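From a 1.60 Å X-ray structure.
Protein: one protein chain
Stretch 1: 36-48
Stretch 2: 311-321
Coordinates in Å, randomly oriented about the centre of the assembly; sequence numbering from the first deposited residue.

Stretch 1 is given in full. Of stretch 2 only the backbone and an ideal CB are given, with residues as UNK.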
# COMPACT_ATOMS: atom_id res chain seq x y z
N ALA A 36 -10.13 -8.31 13.25
CA ALA A 36 -9.83 -7.31 12.22
C ALA A 36 -10.60 -7.54 10.93
O ALA A 36 -10.98 -6.57 10.27
CB ALA A 36 -8.33 -7.23 11.93
N ARG A 37 -10.80 -8.81 10.59
CA ARG A 37 -11.49 -9.18 9.35
C ARG A 37 -13.01 -9.08 9.45
O ARG A 37 -13.69 -9.02 8.42
CB ARG A 37 -11.14 -10.61 8.97
CG ARG A 37 -9.71 -10.84 8.62
CD ARG A 37 -9.48 -12.32 8.44
NE ARG A 37 -9.83 -12.81 7.10
CZ ARG A 37 -10.47 -13.95 6.84
NH1 ARG A 37 -10.92 -14.72 7.83
NH2 ARG A 37 -10.70 -14.31 5.59
N SER A 38 -13.52 -9.10 10.69
CA SER A 38 -14.97 -9.24 10.95
C SER A 38 -15.72 -7.92 11.12
O SER A 38 -16.95 -7.90 11.02
CB SER A 38 -15.20 -10.09 12.20
OG SER A 38 -14.79 -11.42 11.97
N TYR A 39 -15.00 -6.84 11.41
CA TYR A 39 -15.62 -5.55 11.75
C TYR A 39 -15.00 -4.40 10.95
O TYR A 39 -13.83 -4.48 10.57
CB TYR A 39 -15.47 -5.24 13.25
CG TYR A 39 -16.09 -6.27 14.16
CD1 TYR A 39 -17.47 -6.25 14.42
CD2 TYR A 39 -15.31 -7.26 14.76
CE1 TYR A 39 -18.04 -7.20 15.27
CE2 TYR A 39 -15.88 -8.21 15.59
CZ TYR A 39 -17.24 -8.17 15.84
OH TYR A 39 -17.78 -9.15 16.67
N PRO A 40 -15.79 -3.34 10.70
CA PRO A 40 -15.24 -2.17 10.01
C PRO A 40 -14.23 -1.41 10.87
O PRO A 40 -14.31 -1.46 12.10
CB PRO A 40 -16.48 -1.30 9.74
CG PRO A 40 -17.48 -1.73 10.72
CD PRO A 40 -17.22 -3.18 11.01
N PRO A 41 -13.25 -0.73 10.25
CA PRO A 41 -12.20 -0.03 10.99
C PRO A 41 -12.67 0.95 12.06
O PRO A 41 -12.02 1.08 13.09
CB PRO A 41 -11.43 0.70 9.88
CG PRO A 41 -11.56 -0.22 8.73
CD PRO A 41 -13.00 -0.68 8.80
N ASN A 42 -13.79 1.63 11.83
CA ASN A 42 -14.26 2.59 12.82
C ASN A 42 -14.69 1.91 14.11
O ASN A 42 -14.49 2.45 15.19
CB ASN A 42 -15.37 3.49 12.26
CG ASN A 42 -14.83 4.54 11.29
OD1 ASN A 42 -13.76 5.13 11.49
ND2 ASN A 42 -15.59 4.77 10.22
N GLN A 43 -15.25 0.71 13.97
CA GLN A 43 -15.64 -0.09 15.14
C GLN A 43 -14.42 -0.66 15.84
O GLN A 43 -14.40 -0.77 17.07
CB GLN A 43 -16.61 -1.21 14.75
CG GLN A 43 -17.93 -0.68 14.21
CD GLN A 43 -19.06 -1.70 14.18
OE1 GLN A 43 -18.86 -2.90 14.40
NE2 GLN A 43 -20.27 -1.21 13.92
N LEU A 44 -13.41 -1.06 15.07
CA LEU A 44 -12.16 -1.54 15.67
C LEU A 44 -11.47 -0.43 16.47
O LEU A 44 -10.93 -0.68 17.55
CB LEU A 44 -11.23 -2.10 14.59
CG LEU A 44 -11.77 -3.31 13.82
CD1 LEU A 44 -10.91 -3.62 12.57
CD2 LEU A 44 -11.89 -4.56 14.72
N ARG A 45 -11.47 0.79 15.94
CA ARG A 45 -10.94 1.92 16.69
C ARG A 45 -11.77 2.19 17.94
O ARG A 45 -11.20 2.46 18.99
CB ARG A 45 -10.81 3.18 15.84
CG ARG A 45 -10.18 4.34 16.63
CD ARG A 45 -10.17 5.63 15.85
NE ARG A 45 -11.52 6.05 15.46
CZ ARG A 45 -11.78 7.12 14.72
NH1 ARG A 45 -10.79 7.87 14.27
NH2 ARG A 45 -13.04 7.42 14.42
N ASN A 46 -13.09 2.08 17.84
CA ASN A 46 -13.92 2.27 19.03
C ASN A 46 -13.58 1.25 20.10
O ASN A 46 -13.43 1.60 21.28
CB ASN A 46 -15.41 2.22 18.72
CG ASN A 46 -16.27 2.44 19.97
OD1 ASN A 46 -17.05 1.58 20.36
ND2 ASN A 46 -16.06 3.59 20.63
N MET A 47 -13.43 -0.00 19.68
CA MET A 47 -13.06 -1.09 20.57
C MET A 47 -11.70 -0.84 21.23
O MET A 47 -11.53 -1.07 22.43
CB MET A 47 -13.08 -2.42 19.81
CG MET A 47 -12.79 -3.66 20.66
SD MET A 47 -11.03 -3.93 20.84
CE MET A 47 -10.56 -4.23 19.12
N GLN A 48 -10.73 -0.36 20.45
CA GLN A 48 -9.42 -0.02 21.02
C GLN A 48 -9.51 1.06 22.11
O GLN A 48 -8.88 0.95 23.18
CB GLN A 48 -8.44 0.40 19.92
CG GLN A 48 -7.13 0.96 20.49
CD GLN A 48 -5.98 0.82 19.54
OE1 GLN A 48 -6.10 0.22 18.48
NE2 GLN A 48 -4.83 1.37 19.93
N UNK A 311 -4.99 -11.99 4.07
CA UNK A 311 -5.10 -11.97 2.63
C UNK A 311 -6.07 -13.00 2.08
O UNK A 311 -6.26 -13.10 0.86
CB UNK A 311 -3.72 -12.19 2.01
N UNK A 312 -6.67 -13.79 2.96
CA UNK A 312 -7.72 -14.69 2.51
C UNK A 312 -8.98 -13.86 2.30
O UNK A 312 -9.45 -13.17 3.20
CB UNK A 312 -7.96 -15.82 3.51
N UNK A 313 -9.54 -13.92 1.09
CA UNK A 313 -10.76 -13.17 0.81
C UNK A 313 -11.86 -13.40 1.85
O UNK A 313 -12.19 -14.55 2.18
CB UNK A 313 -11.28 -13.54 -0.58
N UNK A 314 -12.42 -12.32 2.39
CA UNK A 314 -13.64 -12.43 3.18
C UNK A 314 -14.77 -12.52 2.17
O UNK A 314 -14.86 -11.67 1.27
CB UNK A 314 -13.82 -11.25 4.14
N UNK A 315 -15.61 -13.54 2.34
CA UNK A 315 -16.67 -13.87 1.38
C UNK A 315 -18.04 -13.82 2.04
O UNK A 315 -19.01 -14.38 1.52
CB UNK A 315 -16.43 -15.25 0.77
N UNK A 316 -18.13 -13.16 3.20
CA UNK A 316 -19.39 -12.99 3.94
C UNK A 316 -19.55 -11.56 4.45
O UNK A 316 -18.57 -10.83 4.62
CB UNK A 316 -19.45 -13.97 5.11
N UNK A 317 -20.81 -11.13 4.70
CA UNK A 317 -20.98 -9.80 5.29
C UNK A 317 -20.25 -9.60 6.62
O UNK A 317 -20.08 -10.55 7.39
CB UNK A 317 -22.47 -9.53 5.50
N UNK A 318 -19.82 -8.37 6.85
CA UNK A 318 -19.20 -7.98 8.10
C UNK A 318 -20.18 -8.05 9.27
O UNK A 318 -21.40 -7.93 9.08
CB UNK A 318 -18.63 -6.57 7.98
N UNK A 319 -19.63 -8.29 10.46
CA UNK A 319 -20.42 -8.25 11.68
C UNK A 319 -20.49 -6.81 12.18
O UNK A 319 -19.79 -5.93 11.67
CB UNK A 319 -19.83 -9.17 12.75
N UNK A 320 -21.35 -6.57 13.16
CA UNK A 320 -21.40 -5.28 13.82
C UNK A 320 -21.28 -5.48 15.32
O UNK A 320 -21.77 -6.48 15.86
CB UNK A 320 -22.69 -4.53 13.47
N UNK A 321 -20.61 -4.55 15.98
CA UNK A 321 -20.54 -4.53 17.43
C UNK A 321 -21.82 -3.88 17.96
O UNK A 321 -22.29 -4.22 19.05
CB UNK A 321 -19.29 -3.78 17.91

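Position 311 points its CA-to-CB bond away, with nothing of the first stretch within reach, so the contact sets no rule; the residue is Trp-311. At 312 the backbone carbonyl matters more than the side chain: the NH2 of Arg-37 hydrogen-bonds to the O of 312 at 2.9 Å, a bond open to any residue. The ideal CB points sideways, 3.8 Å from Arg-37 NH2, so polar, acidic or small side chains would all fit. The residue is Glu-312, yet its carboxylate leads away and makes no salt bridge here. A water joins Arg-37 NE to the same carbonyl.

Position 313 points away; its phi of -51° would admit proline among many others. It is Pro-313, whose carbonyl receives a water held by Arg-37 NH2.

At 314 the bond points toward the first stretch, and the ideal CB lies 4.6 Å from Arg-37 NH2. A guanidinium offers a flat face that aliphatic or aromatic groups can cover, and an acid could also answer the charge. Val-314 takes the aliphatic option, its CG2 over one face, 3.7 Å from Arg-37 NH2.

Positions 315, 316 and 317 have no contact with the first stretch, which therefore leaves their choice free; they are Thr-315, Val-316 and Pro-317.

Position 318 points toward the turn after Ser-38, its ideal CB 3.7 Å from Ser-38 O and 4.8 Å from Pro-40 CD. A medium aliphatic chain suits this surface, though a polar one could seek the carbonyls. Leu-318 lays its CD2 3.2 Å from Arg-37 O.

At 319 the backbone N donates to Ser-38 O at 2.8 Å, which excludes proline if the bond is to be kept. The ideal CB, 3.7 Å from Tyr-39 CE1, favours an apolar group. Leu-319 packs its CB 3.6 Å from Tyr-39 CE1 and reaches CD1 to 4.1 Å from Ser-38 CB.

Position 320 points away overall, but its ideal CB is 4.1 Å from Gln-43 NE2, a donor that a short acceptor such as serine, threonine or aspartate might meet. Ser-320 does so: Gln-43 NE2 donates to its OG at 3.2 Å.

At 321 the backbone N donates to Gln-43 OE1 at 2.9 Å, so both ends of that amide are used. From a sideways CB, a long, flexible apolar chain could reach the Tyr-39 ring and the helix beyond; leucine would offer less length. Met-321 extends until its CE sits over the ring face, 4.0 Å from the Tyr-39 ring centroid, and 3.9 Å from Met-47 CB.

Stretch 2 (311-321) WEPVTVPLLSM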
# COMPACT_ATOMS: atom_id res chain seq x y z
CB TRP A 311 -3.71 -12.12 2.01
CG TRP A 311 -2.94 -10.85 2.03
CD1 TRP A 311 -1.81 -10.57 2.76
CD2 TRP A 311 -3.23 -9.69 1.27
NE1 TRP A 311 -1.39 -9.28 2.49
CE2 TRP A 311 -2.25 -8.72 1.57
CE3 TRP A 311 -4.26 -9.35 0.37
CZ2 TRP A 311 -2.25 -7.45 0.99
CZ3 TRP A 311 -4.25 -8.10 -0.20
CH2 TRP A 311 -3.26 -7.16 0.11
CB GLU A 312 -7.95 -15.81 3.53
CG GLU A 312 -8.83 -16.93 3.00
CD GLU A 312 -8.15 -17.84 1.97
OE1 GLU A 312 -8.79 -18.85 1.61
OE2 GLU A 312 -6.99 -17.60 1.53
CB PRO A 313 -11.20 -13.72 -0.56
CG PRO A 313 -9.94 -14.21 -1.18
CD PRO A 313 -9.09 -14.72 -0.07
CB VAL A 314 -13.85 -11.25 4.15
CG1 VAL A 314 -15.23 -11.34 4.83
CG2 VAL A 314 -12.78 -11.24 5.23
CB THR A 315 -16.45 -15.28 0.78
OG1 THR A 315 -16.44 -16.25 1.84
CG2 THR A 315 -15.13 -15.37 -0.01
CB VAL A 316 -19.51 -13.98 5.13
CG1 VAL A 316 -19.49 -15.44 4.64
CG2 VAL A 316 -18.41 -13.72 6.19
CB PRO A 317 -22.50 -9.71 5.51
CG PRO A 317 -23.06 -10.62 4.46
CD PRO A 317 -22.11 -11.78 4.43
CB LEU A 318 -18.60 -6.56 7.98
CG LEU A 318 -17.43 -6.44 7.01
CD1 LEU A 318 -16.99 -5.00 6.89
CD2 LEU A 318 -16.26 -7.32 7.47
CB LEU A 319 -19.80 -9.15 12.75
CG LEU A 319 -19.52 -10.61 12.37
CD1 LEU A 319 -18.87 -11.35 13.53
CD2 LEU A 319 -20.80 -11.32 11.92
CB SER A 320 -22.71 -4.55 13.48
OG SER A 320 -22.72 -3.26 14.06
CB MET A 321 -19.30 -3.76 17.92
CG MET A 321 -17.98 -4.41 17.52
SD MET A 321 -16.53 -3.62 18.25
CE MET A 321 -15.26 -4.20 17.13
O HOH W 1 -9.25 -11.08 4.91
O HOH W 2 -12.41 -16.35 4.48
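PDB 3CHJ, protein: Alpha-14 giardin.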